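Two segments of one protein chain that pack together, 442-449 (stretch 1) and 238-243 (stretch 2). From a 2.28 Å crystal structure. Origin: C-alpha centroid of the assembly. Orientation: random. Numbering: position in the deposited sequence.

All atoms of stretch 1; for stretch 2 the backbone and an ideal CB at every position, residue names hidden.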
ATOM      1  N   ARG A 442      -7.416 -14.239  11.294  1.00 30.66           N
ATOM      2  CA  ARG A 442      -7.452 -13.141  12.247  1.00 27.69           C
ATOM      3  C   ARG A 442      -6.036 -12.813  12.716  1.00 30.04           C
ATOM      4  O   ARG A 442      -5.101 -13.599  12.543  1.00 26.12           O
ATOM      5  CB  ARG A 442      -8.347 -13.490  13.434  1.00 32.38           C
ATOM      6  CG  ARG A 442      -9.769 -13.910  13.040  1.00 33.54           C
ATOM      7  CD  ARG A 442     -10.763 -13.398  14.054  1.00 38.85           C
ATOM      8  NE  ARG A 442     -11.588 -14.455  14.618  1.00 48.76           N
ATOM      9  CZ  ARG A 442     -12.421 -14.283  15.637  1.00 43.08           C
ATOM     10  NH1 ARG A 442     -12.529 -13.093  16.221  1.00 39.67           N
ATOM     11  NH2 ARG A 442     -13.133 -15.309  16.082  1.00 44.46           N
ATOM     12  N   VAL A 443      -5.882 -11.620  13.301  1.00 24.91           N
ATOM     13  CA  VAL A 443      -4.552 -11.151  13.669  1.00 28.55           C
ATOM     14  C   VAL A 443      -3.870 -12.112  14.650  1.00 31.44           C
ATOM     15  O   VAL A 443      -4.520 -12.804  15.445  1.00 31.59           O
ATOM     16  CB  VAL A 443      -4.633  -9.741  14.275  1.00 30.70           C
ATOM     17  CG1 VAL A 443      -4.892  -8.693  13.177  1.00 24.99           C
ATOM     18  CG2 VAL A 443      -5.716  -9.707  15.391  1.00 25.68           C
ATOM     19  N   GLU A 444      -2.541 -12.151  14.579  1.00 28.96           N
ATOM     20  CA  GLU A 444      -1.742 -12.840  15.585  1.00 32.68           C
ATOM     21  C   GLU A 444      -2.053 -12.294  16.974  1.00 33.24           C
ATOM     22  O   GLU A 444      -2.357 -11.109  17.141  1.00 30.38           O
ATOM     23  CB  GLU A 444      -0.251 -12.652  15.302  1.00 29.55           C
ATOM     24  CG  GLU A 444       0.288 -13.430  14.126  1.00 30.66           C
ATOM     25  CD  GLU A 444       1.792 -13.408  14.111  1.00 37.71           C
ATOM     26  OE1 GLU A 444       2.368 -12.317  13.880  1.00 37.83           O
ATOM     27  OE2 GLU A 444       2.400 -14.468  14.375  1.00 48.75           O
ATOM     28  N   SER A 445      -1.944 -13.164  17.985  1.00 30.47           N
ATOM     29  CA  SER A 445      -2.216 -12.732  19.355  1.00 31.56           C
ATOM     30  C   SER A 445      -1.234 -11.668  19.835  1.00 30.04           C
ATOM     31  O   SER A 445      -1.559 -10.924  20.768  1.00 31.12           O
ATOM     32  CB  SER A 445      -2.187 -13.927  20.304  1.00 29.82           C
ATOM     33  OG  SER A 445      -0.884 -14.469  20.348  1.00 37.95           O
ATOM     34  N   THR A 446      -0.056 -11.566  19.217  1.00 27.90           N
ATOM     35  CA  THR A 446       0.907 -10.508  19.518  1.00 29.22           C
ATOM     36  C   THR A 446       0.633  -9.219  18.747  1.00 31.54           C
ATOM     37  O   THR A 446       1.332  -8.222  18.965  1.00 28.04           O
ATOM     38  CB  THR A 446       2.340 -10.972  19.213  1.00 35.71           C
ATOM     39  OG1 THR A 446       2.483 -11.229  17.806  1.00 31.56           O
ATOM     40  CG2 THR A 446       2.688 -12.244  20.006  1.00 30.05           C
ATOM     41  N   HIS A 447      -0.366  -9.212  17.838  1.00 28.70           N
ATOM     42  CA  HIS A 447      -0.671  -7.980  17.122  1.00 27.02           C
ATOM     43  C   HIS A 447      -1.491  -7.066  18.026  1.00 26.85           C
ATOM     44  O   HIS A 447      -2.336  -7.551  18.774  1.00 29.60           O
ATOM     45  CB  HIS A 447      -1.448  -8.275  15.833  1.00 25.18           C
ATOM     46  CG  HIS A 447      -1.636  -7.076  14.957  1.00 28.76           C
ATOM     47  ND1 HIS A 447      -2.609  -6.125  15.194  1.00 25.99           N
ATOM     48  CD2 HIS A 447      -0.950  -6.651  13.868  1.00 27.23           C
ATOM     49  CE1 HIS A 447      -2.515  -5.170  14.286  1.00 28.79           C
ATOM     50  NE2 HIS A 447      -1.515  -5.463  13.470  1.00 26.85           N
ATOM     51  N   PRO A 448      -1.262  -5.747  17.986  1.00 26.36           N
ATOM     52  CA  PRO A 448      -1.983  -4.858  18.913  1.00 26.90           C
ATOM     53  C   PRO A 448      -3.494  -4.918  18.774  1.00 29.82           C
ATOM     54  O   PRO A 448      -4.194  -4.617  19.747  1.00 30.45           O
ATOM     55  CB  PRO A 448      -1.438  -3.462  18.570  1.00 29.66           C
ATOM     56  CG  PRO A 448      -0.801  -3.602  17.208  1.00 25.17           C
ATOM     57  CD  PRO A 448      -0.305  -5.010  17.140  1.00 25.91           C
ATOM     58  N   ALA A 449      -4.022  -5.307  17.607  1.00 26.29           N
ATOM     59  CA  ALA A 449      -5.469  -5.462  17.460  1.00 26.82           C
ATOM     60  C   ALA A 449      -6.013  -6.601  18.321  1.00 26.87           C
ATOM     61  O   ALA A 449      -7.165  -6.545  18.776  1.00 23.42           O
ATOM     62  CB  ALA A 449      -5.827  -5.697  15.990  1.00 25.59           C
ATOM     63  N   UNK A 238       6.272  -0.595  13.002  1.00 28.66           N
ATOM     64  CA  UNK A 238       6.625  -1.922  13.503  1.00 28.73           C
ATOM     65  C   UNK A 238       5.564  -2.492  14.444  1.00 28.14           C
ATOM     66  O   UNK A 238       5.394  -3.719  14.523  1.00 24.74           O
ATOM     67  CB  UNK A 238       7.973  -1.864  14.223  1.00 28.73           C
ATOM     68  N   UNK A 239       4.858  -1.636  15.184  1.00 27.10           N
ATOM     69  CA  UNK A 239       3.800  -2.150  16.053  1.00 29.92           C
ATOM     70  C   UNK A 239       2.611  -2.681  15.250  1.00 26.02           C
ATOM     71  O   UNK A 239       2.043  -3.718  15.597  1.00 31.07           O
ATOM     72  CB  UNK A 239       3.331  -1.054  17.012  1.00 29.92           C
ATOM     73  N   UNK A 240       2.223  -2.008  14.168  1.00 26.41           N
ATOM     74  CA  UNK A 240       0.937  -2.313  13.536  1.00 27.80           C
ATOM     75  C   UNK A 240       1.032  -3.084  12.226  1.00 24.40           C
ATOM     76  O   UNK A 240       0.120  -3.855  11.924  1.00 27.02           O
ATOM     77  CB  UNK A 240       0.180  -1.008  13.282  1.00 27.80           C
ATOM     78  N   UNK A 241       2.103  -2.904  11.453  1.00 24.04           N
ATOM     79  CA  UNK A 241       2.145  -3.405  10.085  1.00 24.39           C
ATOM     80  C   UNK A 241       2.154  -4.925  10.048  1.00 24.08           C
ATOM     81  O   UNK A 241       2.916  -5.573  10.770  1.00 27.27           O
ATOM     82  CB  UNK A 241       3.374  -2.857   9.357  1.00 24.39           C
ATOM     83  N   UNK A 242       1.294  -5.498   9.212  1.00 22.35           N
ATOM     84  CA  UNK A 242       1.468  -6.882   8.798  1.00 23.53           C
ATOM     85  C   UNK A 242       2.196  -6.998   7.467  1.00 25.61           C
ATOM     86  O   UNK A 242       2.886  -7.992   7.239  1.00 30.28           O
ATOM     87  CB  UNK A 242       0.107  -7.575   8.706  1.00 23.53           C
ATOM     88  N   UNK A 243       2.058  -6.004   6.592  1.00 23.07           N
ATOM     89  CA  UNK A 243       2.902  -5.854   5.421  1.00 23.02           C
ATOM     90  C   UNK A 243       3.534  -4.476   5.478  1.00 27.16           C
ATOM     91  O   UNK A 243       2.835  -3.492   5.763  1.00 24.99           O
ATOM     92  CB  UNK A 243       2.109  -6.051   4.127  1.00 23.02           C
TER

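Stretch 1 approaches the other segment mainly through His-447 and Pro-448. A type I turn from Glu-444 to His-447, closed by the bond from His-447 N to Glu-444 O (2.8 Å), leads the chain into these two residues, and the ring of His-447 is steadied from within its own stretch: Ala-449 N donates to His-447 ND1 at 2.9 Å. With ND1 occupied as an acceptor, NE2 is left to carry a proton and seek an acceptor of its own.

Position 238 is helical, and its ideal CB finds nothing of stretch 1 within 5.5 Å. This neighbor therefore sets no demand, and any residue at ease in a helix would do. The deposited residue is Ala-238, which makes no contact here.

At 239 the backbone is still helical and CA-to-CB runs sideways to stretch 1, with the ideal CB 4.9 Å from Pro-448 CG. The close approach belongs to the backbone: the carbonyl O of 239 lies 3.1 Å from Pro-448 CD, a contact open to any side chain. Many residues, small ones among them, polar or not, would fit beside the proline ring. The residue is Ser-239, with chi1 in the m well; its OG is hydrogen-bonded elsewhere in the structure, so the hydroxyl does not depend on the proline ring, which offers no polar partner.

Position 240 ends the helix, and its carbonyl O provides the acceptor that His-447 needs. His-447 NE2 donates to the O of 240 at 2.8 Å, with the oxygen at the ring edge, near the ring plane, where an N-H can reach it. Because the bond uses backbone, it does not select the side chain. The ideal CB points sideways, 4.8 Å from both His-447 NE2 and Pro-448 CG, so a medium-sized side chain, aliphatic or polar, could bring its end up against the proline ring. The residue is Asn-240. With chi1 at -66° (m) and chi2 at -77°, its OD1 lies 3.5 Å from Pro-448 CG, a packing contact, while OD1 finds its hydrogen bonding elsewhere.

At 241 phi/psi leaves the helical region (-67/132), and CA-to-CB points away from stretch 1. Many residues would be compatible with this contact; Ala-241 is found, and its methyl takes no part in it.

Position 242 points its CB toward stretch 1, 5.3 Å from His-447 CD2. Beyond lie Val-443 CG1 and the backbone N of Glu-444. A long side chain with an aliphatic stem, such as methionine, glutamine or glutamate, or a shorter leucine packing on the imidazole, could use this space; glutamine and glutamate would also bring an acceptor. Glu-242 extends with chi1 m and chi2 t. Its CG packs 3.9 Å from His-447 CD2, and its OE1 comes within 4.0 Å of Val-443 CG1. A water joins the stretches, its O donating to Glu-242 OE1 (2.9 Å) and accepting from Glu-444 N (3.0 Å).

At 243 the backbone is extended and an ideal CB would meet nothing of stretch 1 within 5.5 Å, so the contact imposes no choice. Gly-243 stands there.

Stretch 2 (238-243) ASNAEG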
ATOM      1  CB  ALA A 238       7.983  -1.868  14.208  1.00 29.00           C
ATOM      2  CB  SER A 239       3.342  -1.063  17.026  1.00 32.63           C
ATOM      3  OG  SER A 239       4.446  -0.512  17.707  1.00 38.21           O
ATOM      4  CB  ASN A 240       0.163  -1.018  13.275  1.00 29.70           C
ATOM      5  CG  ASN A 240      -0.239  -0.323  14.544  1.00 24.85           C
ATOM      6  OD1 ASN A 240      -1.185  -0.737  15.218  1.00 25.69           O
ATOM      7  ND2 ASN A 240       0.486   0.727  14.895  1.00 24.44           N
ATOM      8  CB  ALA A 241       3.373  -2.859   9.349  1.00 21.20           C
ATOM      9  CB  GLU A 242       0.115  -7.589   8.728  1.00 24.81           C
ATOM     10  CG  GLU A 242      -0.661  -7.504  10.044  1.00 26.95           C
ATOM     11  CD  GLU A 242      -2.070  -8.081   9.949  1.00 30.59           C
ATOM     12  OE1 GLU A 242      -2.251  -9.285  10.246  1.00 26.18           O
ATOM     13  OE2 GLU A 242      -2.994  -7.318   9.569  1.00 30.14           O
TER
HETATM   14  O   HOH W   1      -0.989 -10.669  12.507  1.00 29.68           O
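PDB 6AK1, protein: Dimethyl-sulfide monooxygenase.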